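Local coordinates for toll-like receptor 13 (Mus musculus, PDB 4Z0C), which recognises bacterial 23S ribosomal RNA as an innate immune receptor and signals through MYD88 and TRAF6 to activate NF-kappa-B, at residues E150-Q153 against H154-C157; S645-K648 against N649-S652. All coordinates share one frame; numbering follows the deposited sequence.

Both contacts are local turns on the ectodomain solenoid of leucine-rich repeats, where the chain heads from the outer part of one coil back toward the next strand. Contact 1 is partly buried and runs from helix 145-152 into the loop after it; contact 2 lies at the surface, in a loop before strand 655-657, close to helix 670-678. Each brings a leucine back against a residue three positions earlier: a type I turn does this in contact 1, a type II turn with a weak closing bond in contact 2. In 150-157 a glutamine methylene lies over an imidazole face, whereas two lysines reach carboxylate and amide oxygens around 645-652. Their centres are about 57 Å apart.

Contact 1 (E150-Q153 against H154-C157); sequences EAVQ and HLPC
Val152 O accepts the amide of Leu155, with N to O 3.1 Å and an N-H...O angle of 158°. The donor sits well above the carbonyl plane, and the bond closes a type I turn from Val152 to Leu155. Alongside this bond the leucine side chain folds back toward the end of the helix, placing Leu155 CD1 4.0 Å from Val152 CB; the two side chains meet at a slant.

On the polar side, Gln153 and His154 lie side by side. CG of Gln153 stands over one face of the imidazole, 3.7 Å from the His154 ring centroid and 18° off its normal, a CH-pi contact. With chi1 at 68°, Gln153 CG lies between its own backbone N and carbonyl carbon, and from there the extended chain carries the amide out over the CE1 side of the ring, still above its plane, with Gln153 NE2 3.6 Å from His154 CE1. The amide is held at its far end: NE2 makes a weak bond to Glu150 OE1, while OE1 accepts from Arg176, which also forms a salt bridge with Glu150.

Val152 and Leu155 both rest on Phe126 of the preceding coil, where the chain leaves helix 145-152 and heads for strand 160-162.

Contact 2 (S645-K648 against N649-S652); sequences SHLK and NLKS
Asn649 takes a left-handed backbone conformation, phi 70°, at the third position of a type II turn running from Leu647 to Leu650. The turn is closed by a long, weak bond from Leu650 N to Leu647 O, 3.4 Å but nearly straight at 168°. A type I turn from Ser645 to Lys648 overlaps it at Leu647 and Lys648, and Leu650 is the centre of an inverse gamma turn, its weak bond running from Lys651 N to Asn649 O at 2.8 Å. The chain thus passes through three overlapping turns.

Beside the closing bond the leucines meet by their methyl ends: Leu647 CD2 and Leu650 CD2 are 4.0 Å apart, the side chains crossing at about a right angle. Leu650 CD2 also packs over the backbone, 3.6 Å from Leu647 CA. In the leucine-rich-repeat solenoid this loop joins strands 631-633 and 655-657, near the C-terminal end, and the two leucines pack onto what lies around it: Leu647 touches Trp671 and Trp675 of helix 670-678 in the C-terminal cap, Leu650 rests on Leu626 of the neighbouring coil.

Lys651 NZ bonds Asn649 OD1 at 2.9 Å in the plane of the amide, and Asn649 ND2 donates to Ser624 O, so both ends of that amide are engaged. Lys648 starts with CG anti to the backbone N (chi1 -166°), then bends at chi3 and delivers NZ to a salt bridge with Asp621.

Contact 1 (E150-Q153 against H154-C157)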
# COMPACT_ATOMS: atom_id res chain seq x y z
N GLU A 150 -4.26 23.46 50.52
CA GLU A 150 -4.62 22.81 51.78
C GLU A 150 -4.39 21.32 51.71
O GLU A 150 -3.95 20.69 52.67
CB GLU A 150 -6.09 23.07 52.12
CG GLU A 150 -6.37 24.45 52.71
CD GLU A 150 -5.83 24.60 54.13
OE1 GLU A 150 -4.91 25.42 54.34
OE2 GLU A 150 -6.34 23.90 55.03
N ALA A 151 -4.70 20.74 50.55
CA ALA A 151 -4.67 19.29 50.40
C ALA A 151 -3.26 18.76 50.18
O ALA A 151 -2.98 17.61 50.49
CB ALA A 151 -5.60 18.85 49.28
N VAL A 152 -2.37 19.60 49.68
CA VAL A 152 -1.02 19.14 49.36
C VAL A 152 0.12 19.72 50.20
O VAL A 152 1.23 19.17 50.17
CB VAL A 152 -0.71 19.31 47.84
CG1 VAL A 152 -1.75 18.58 46.99
CG2 VAL A 152 -0.61 20.77 47.45
N GLN A 153 -0.12 20.80 50.95
CA GLN A 153 0.97 21.53 51.61
C GLN A 153 1.75 20.72 52.68
O GLN A 153 2.92 21.00 52.95
CB GLN A 153 0.47 22.86 52.21
CG GLN A 153 -0.51 22.70 53.39
CD GLN A 153 -1.11 24.03 53.85
OE1 GLN A 153 -0.53 25.10 53.66
NE2 GLN A 153 -2.30 23.97 54.45
N HIS A 154 1.11 19.70 53.24
CA HIS A 154 1.75 18.89 54.27
C HIS A 154 2.32 17.57 53.77
O HIS A 154 2.83 16.76 54.55
CB HIS A 154 0.81 18.69 55.47
CG HIS A 154 0.44 19.97 56.14
ND1 HIS A 154 -0.86 20.45 56.16
CD2 HIS A 154 1.19 20.90 56.77
CE1 HIS A 154 -0.89 21.61 56.79
NE2 HIS A 154 0.34 21.91 57.17
N LEU A 155 2.21 17.32 52.46
CA LEU A 155 2.81 16.15 51.86
C LEU A 155 4.32 16.19 52.03
O LEU A 155 4.98 17.13 51.59
CB LEU A 155 2.43 16.03 50.39
CG LEU A 155 0.99 15.56 50.21
CD1 LEU A 155 0.60 15.63 48.75
CD2 LEU A 155 0.84 14.15 50.75
N PRO A 156 4.89 15.18 52.69
CA PRO A 156 6.31 15.24 53.03
C PRO A 156 7.27 15.07 51.86
O PRO A 156 8.41 15.51 51.96
CB PRO A 156 6.49 14.09 54.02
CG PRO A 156 5.38 13.14 53.68
CD PRO A 156 4.22 13.98 53.22
N CYS A 157 6.85 14.42 50.77
CA CYS A 157 7.79 14.12 49.69
C CYS A 157 7.46 14.74 48.33
O CYS A 157 8.17 14.47 47.35
CB CYS A 157 7.94 12.61 49.52
SG CYS A 157 8.90 11.81 50.80

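Contact 2 (S645-K648 against N649-S652)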
# COMPACT_ATOMS: atom_id res chain seq x y z
N SER A 645 -2.11 -34.71 21.80
CA SER A 645 -1.35 -34.84 20.56
C SER A 645 -0.75 -33.52 20.09
O SER A 645 0.42 -33.46 19.71
CB SER A 645 -2.24 -35.38 19.45
OG SER A 645 -1.47 -36.16 18.56
N HIS A 646 -1.55 -32.47 20.10
CA HIS A 646 -1.12 -31.17 19.57
C HIS A 646 0.03 -30.63 20.39
O HIS A 646 0.96 -30.02 19.87
CB HIS A 646 -2.27 -30.19 19.59
CG HIS A 646 -3.45 -30.66 18.79
ND1 HIS A 646 -4.75 -30.55 19.24
CD2 HIS A 646 -3.52 -31.24 17.57
CE1 HIS A 646 -5.57 -31.04 18.33
NE2 HIS A 646 -4.85 -31.47 17.31
N LEU A 647 -0.05 -30.93 21.69
CA LEU A 647 0.84 -30.40 22.72
C LEU A 647 1.96 -31.37 23.08
O LEU A 647 2.73 -31.12 24.01
CB LEU A 647 0.02 -30.09 23.97
CG LEU A 647 -0.92 -28.89 23.84
CD1 LEU A 647 -1.63 -28.63 25.15
CD2 LEU A 647 -0.16 -27.65 23.36
N LYS A 648 2.04 -32.50 22.36
CA LYS A 648 3.09 -33.49 22.58
C LYS A 648 4.50 -32.89 22.54
O LYS A 648 4.88 -32.20 21.60
CB LYS A 648 2.98 -34.64 21.57
CG LYS A 648 3.81 -35.86 21.97
CD LYS A 648 4.05 -36.86 20.83
CE LYS A 648 3.04 -36.74 19.69
NZ LYS A 648 3.27 -37.76 18.62
N ASN A 649 5.27 -33.16 23.59
CA ASN A 649 6.69 -32.81 23.67
C ASN A 649 7.02 -31.33 23.81
O ASN A 649 8.20 -30.97 23.73
CB ASN A 649 7.48 -33.38 22.50
CG ASN A 649 8.89 -33.76 22.90
OD1 ASN A 649 9.10 -34.36 23.95
ND2 ASN A 649 9.87 -33.38 22.09
N LEU A 650 6.02 -30.48 23.99
CA LEU A 650 6.32 -29.07 24.28
C LEU A 650 6.75 -28.93 25.76
O LEU A 650 5.99 -28.45 26.61
CB LEU A 650 5.17 -28.12 23.90
CG LEU A 650 4.87 -27.72 22.42
CD1 LEU A 650 5.96 -28.11 21.41
CD2 LEU A 650 3.51 -28.16 21.93
N LYS A 651 7.97 -29.36 26.05
CA LYS A 651 8.52 -29.44 27.41
C LYS A 651 8.64 -28.08 28.09
O LYS A 651 8.53 -27.98 29.33
CB LYS A 651 9.91 -30.09 27.38
CG LYS A 651 10.01 -31.57 27.77
CD LYS A 651 9.08 -32.48 26.97
CE LYS A 651 9.24 -33.95 27.43
NZ LYS A 651 8.39 -34.96 26.68
N SER A 652 8.87 -27.04 27.29
CA SER A 652 9.13 -25.71 27.84
C SER A 652 7.93 -24.78 27.81
O SER A 652 8.06 -23.61 28.16
CB SER A 652 10.29 -25.04 27.10
OG SER A 652 11.46 -25.82 27.22